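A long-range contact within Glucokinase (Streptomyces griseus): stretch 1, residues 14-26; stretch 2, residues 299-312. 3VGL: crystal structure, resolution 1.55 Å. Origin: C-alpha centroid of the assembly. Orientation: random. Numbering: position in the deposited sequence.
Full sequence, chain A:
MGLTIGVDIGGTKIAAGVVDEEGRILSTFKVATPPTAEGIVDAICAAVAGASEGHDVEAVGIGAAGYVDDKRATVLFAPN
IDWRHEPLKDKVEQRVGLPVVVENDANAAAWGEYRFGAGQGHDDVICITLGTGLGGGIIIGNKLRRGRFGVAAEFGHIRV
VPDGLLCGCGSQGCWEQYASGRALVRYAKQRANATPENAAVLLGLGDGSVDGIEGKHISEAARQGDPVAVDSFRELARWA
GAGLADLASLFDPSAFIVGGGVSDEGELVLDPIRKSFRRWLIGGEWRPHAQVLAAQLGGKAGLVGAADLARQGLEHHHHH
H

Stretch 1 14-26: IAAGVVDEEGRIL
Stretch 2 299-312: GKAGLVGAADLARQ

Arg 311, in the last turn of helix 301-311, anchors the polar end of the contact. Its side chain (chi1 t, chi2 t, chi3 p, chi4 -144°) reaches the backbone where strand 14-19 ends. Arg 311 NH1 donates to Val 19 O at 2.9 Å and 154°, with that oxygen at the guanidinium edge. Arg 311 NH2 makes a weak hydrogen bond to Asp 20 O at 2.8 Å and 116°. Glu 21 (chi1 m) adds a salt bridge, OE1 to Arg 311 NE at 3.5 Å. This oxygen lies well out of the guanidinium plane, so charge alone acts. Within the helix, Asp 308 OD1 holds Arg 311 NH2 in a salt bridge at 3.1 Å.

A type I turn runs from Asp 20 to Gly 23, with Gly 23 at phi/psi 74/19.

Strand and helix axes approach to 8.3 Å, their directions 51° apart. CA atoms pair Ala 16 with Leu 303 (6.3 Å) and Val 19 with Ala 307 (6.2 Å). Val 19 (t) points toward the helix. Val 19 CB meets Ala 307 CB at 3.5 Å; Val 19 CG2 meets Leu 303 CD1 at 3.8 Å. Leu 303 (p, p) also places CD2 4.0 Å from Ala 15 CB. Farther out, Ile 25 (m, t) sets CD1 3.6 Å from CG2 of Val 304 (t).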

# COMPACT_ATOMS: atom_id res chain seq x y z
N ILE A 14 0.20 26.63 22.35
CA ILE A 14 1.21 27.67 22.27
C ILE A 14 2.00 27.68 23.57
O ILE A 14 1.42 27.65 24.66
CB ILE A 14 0.55 29.06 22.01
CG1 ILE A 14 -0.06 29.11 20.60
CG2 ILE A 14 1.58 30.18 22.21
CD1 ILE A 14 -1.00 30.30 20.38
N ALA A 15 3.32 27.68 23.46
CA ALA A 15 4.19 27.77 24.64
C ALA A 15 5.26 28.82 24.43
O ALA A 15 5.89 28.87 23.38
CB ALA A 15 4.82 26.44 24.93
N ALA A 16 5.48 29.65 25.46
CA ALA A 16 6.50 30.66 25.36
C ALA A 16 7.34 30.68 26.62
O ALA A 16 6.91 30.23 27.69
CB ALA A 16 5.89 32.03 25.10
N GLY A 17 8.56 31.17 26.47
CA GLY A 17 9.42 31.36 27.63
C GLY A 17 10.59 32.25 27.34
O GLY A 17 11.02 32.38 26.19
N VAL A 18 11.09 32.88 28.40
CA VAL A 18 12.33 33.62 28.32
C VAL A 18 13.47 32.62 28.40
O VAL A 18 13.44 31.69 29.21
CB VAL A 18 12.42 34.67 29.48
CG1 VAL A 18 13.82 35.21 29.63
CG2 VAL A 18 11.40 35.80 29.21
N VAL A 19 14.44 32.78 27.51
CA VAL A 19 15.55 31.84 27.41
C VAL A 19 16.84 32.62 27.41
O VAL A 19 16.98 33.63 26.70
CB VAL A 19 15.45 31.00 26.10
CG1 VAL A 19 16.61 30.02 26.01
CG2 VAL A 19 14.10 30.27 26.00
N ASP A 20 17.78 32.17 28.25
CA ASP A 20 19.07 32.84 28.33
C ASP A 20 20.04 32.28 27.30
O ASP A 20 19.66 31.43 26.49
CB ASP A 20 19.65 32.85 29.77
CG ASP A 20 20.24 31.51 30.23
OD1 ASP A 20 20.33 30.54 29.47
OD2 ASP A 20 20.65 31.43 31.39
N GLU A 21 21.27 32.78 27.34
CA GLU A 21 22.31 32.46 26.33
C GLU A 21 22.77 31.01 26.37
O GLU A 21 23.30 30.50 25.38
CB GLU A 21 23.52 33.38 26.52
CG GLU A 21 23.20 34.88 26.58
CD GLU A 21 23.52 35.59 25.27
OE1 GLU A 21 23.55 34.93 24.22
OE2 GLU A 21 23.75 36.83 25.31
N GLU A 22 22.56 30.34 27.50
CA GLU A 22 22.93 28.93 27.67
C GLU A 22 21.72 27.99 27.50
O GLU A 22 21.80 26.79 27.81
CB GLU A 22 23.62 28.70 29.02
CG GLU A 22 25.09 29.09 29.04
CD GLU A 22 25.30 30.59 29.15
OE1 GLU A 22 25.16 31.12 30.27
OE2 GLU A 22 25.60 31.23 28.12
N GLY A 23 20.61 28.55 27.01
CA GLY A 23 19.38 27.82 26.75
C GLY A 23 18.61 27.44 28.00
O GLY A 23 17.77 26.54 27.97
N ARG A 24 18.89 28.12 29.11
CA ARG A 24 18.12 27.89 30.32
C ARG A 24 16.80 28.60 30.13
O ARG A 24 16.75 29.76 29.70
CB ARG A 24 18.82 28.44 31.56
CG ARG A 24 20.31 28.17 31.65
CD ARG A 24 20.63 26.73 31.87
NE ARG A 24 22.01 26.57 32.33
CZ ARG A 24 22.82 25.57 31.99
NH1 ARG A 24 22.40 24.62 31.15
NH2 ARG A 24 24.05 25.53 32.47
N ILE A 25 15.73 27.90 30.47
CA ILE A 25 14.40 28.47 30.42
C ILE A 25 14.15 29.18 31.77
O ILE A 25 14.28 28.56 32.84
CB ILE A 25 13.34 27.37 30.15
CG1 ILE A 25 13.65 26.67 28.81
CG2 ILE A 25 11.96 27.96 30.13
CD1 ILE A 25 12.82 25.43 28.56
N LEU A 26 13.86 30.48 31.70
CA LEU A 26 13.62 31.29 32.90
C LEU A 26 12.16 31.57 33.22
O LEU A 26 11.85 32.04 34.32
CB LEU A 26 14.38 32.61 32.83
CG LEU A 26 15.88 32.60 32.55
CD1 LEU A 26 16.39 34.02 32.61
CD2 LEU A 26 16.61 31.69 33.53
N GLY A 299 9.44 18.47 24.90
CA GLY A 299 8.54 19.33 24.15
C GLY A 299 8.92 20.80 24.13
O GLY A 299 8.38 21.58 23.34
N LYS A 300 9.87 21.19 24.99
CA LYS A 300 10.33 22.57 25.03
C LYS A 300 11.46 22.92 24.05
O LYS A 300 11.90 24.06 23.99
CB LYS A 300 10.74 22.96 26.46
CG LYS A 300 9.65 22.71 27.47
CD LYS A 300 10.19 22.69 28.90
CE LYS A 300 9.27 23.45 29.86
NZ LYS A 300 7.81 23.15 29.67
N ALA A 301 11.92 21.94 23.26
CA ALA A 301 13.04 22.20 22.37
C ALA A 301 12.76 23.34 21.39
O ALA A 301 13.65 24.10 21.04
CB ALA A 301 13.44 20.91 21.60
N GLY A 302 11.54 23.39 20.87
CA GLY A 302 11.19 24.36 19.86
C GLY A 302 11.24 25.78 20.40
O GLY A 302 11.75 26.69 19.73
N LEU A 303 10.72 25.99 21.60
CA LEU A 303 10.74 27.36 22.14
C LEU A 303 12.16 27.79 22.46
O LEU A 303 12.53 28.94 22.22
CB LEU A 303 9.76 27.56 23.30
CG LEU A 303 10.00 27.17 24.75
CD1 LEU A 303 10.98 28.13 25.47
CD2 LEU A 303 8.69 27.16 25.50
N VAL A 304 12.97 26.86 22.97
CA VAL A 304 14.39 27.15 23.23
C VAL A 304 15.13 27.46 21.92
O VAL A 304 15.83 28.47 21.79
CB VAL A 304 15.08 26.01 24.00
CG1 VAL A 304 16.61 26.24 24.10
CG2 VAL A 304 14.45 25.87 25.41
N GLY A 305 14.98 26.58 20.92
CA GLY A 305 15.62 26.84 19.67
C GLY A 305 15.16 28.12 19.00
O GLY A 305 15.98 28.83 18.44
N ALA A 306 13.86 28.41 19.05
CA ALA A 306 13.33 29.63 18.46
C ALA A 306 13.88 30.89 19.15
O ALA A 306 14.26 31.84 18.47
CB ALA A 306 11.80 29.64 18.48
N ALA A 307 13.95 30.84 20.47
CA ALA A 307 14.58 31.92 21.27
C ALA A 307 16.02 32.13 20.82
O ALA A 307 16.46 33.26 20.62
CB ALA A 307 14.53 31.59 22.75
N ASP A 308 16.76 31.03 20.65
CA ASP A 308 18.15 31.16 20.29
C ASP A 308 18.32 31.65 18.86
O ASP A 308 19.22 32.41 18.58
CB ASP A 308 18.94 29.88 20.54
CG ASP A 308 20.44 30.10 20.48
OD1 ASP A 308 21.01 30.74 21.40
OD2 ASP A 308 21.05 29.66 19.50
N LEU A 309 17.43 31.21 17.95
CA LEU A 309 17.49 31.69 16.57
C LEU A 309 17.16 33.19 16.48
O LEU A 309 17.65 33.87 15.58
CB LEU A 309 16.59 30.83 15.65
CG LEU A 309 17.12 29.41 15.36
CD1 LEU A 309 16.02 28.53 14.79
CD2 LEU A 309 18.32 29.41 14.41
N ALA A 310 16.37 33.70 17.41
CA ALA A 310 16.08 35.14 17.47
C ALA A 310 17.34 35.90 17.87
O ALA A 310 17.60 36.99 17.36
CB ALA A 310 14.94 35.43 18.45
N ARG A 311 18.12 35.32 18.79
CA ARG A 311 19.33 35.95 19.34
C ARG A 311 20.43 36.05 18.29
O ARG A 311 21.24 36.97 18.32
CB ARG A 311 19.81 35.16 20.56
CG ARG A 311 20.95 35.77 21.36
CD ARG A 311 20.82 35.34 22.82
NE ARG A 311 20.47 33.92 22.89
CZ ARG A 311 19.68 33.37 23.81
NH1 ARG A 311 19.13 34.11 24.78
NH2 ARG A 311 19.43 32.06 23.73
N GLN A 312 20.46 35.09 17.37
CA GLN A 312 21.37 35.15 16.23
C GLN A 312 20.78 35.89 15.01
O GLN A 312 21.13 35.61 13.86
CB GLN A 312 21.85 33.74 15.84
CG GLN A 312 23.16 33.33 16.54
CD GLN A 312 22.94 32.41 17.73
OE1 GLN A 312 22.60 31.24 17.56
NE2 GLN A 312 23.16 32.93 18.94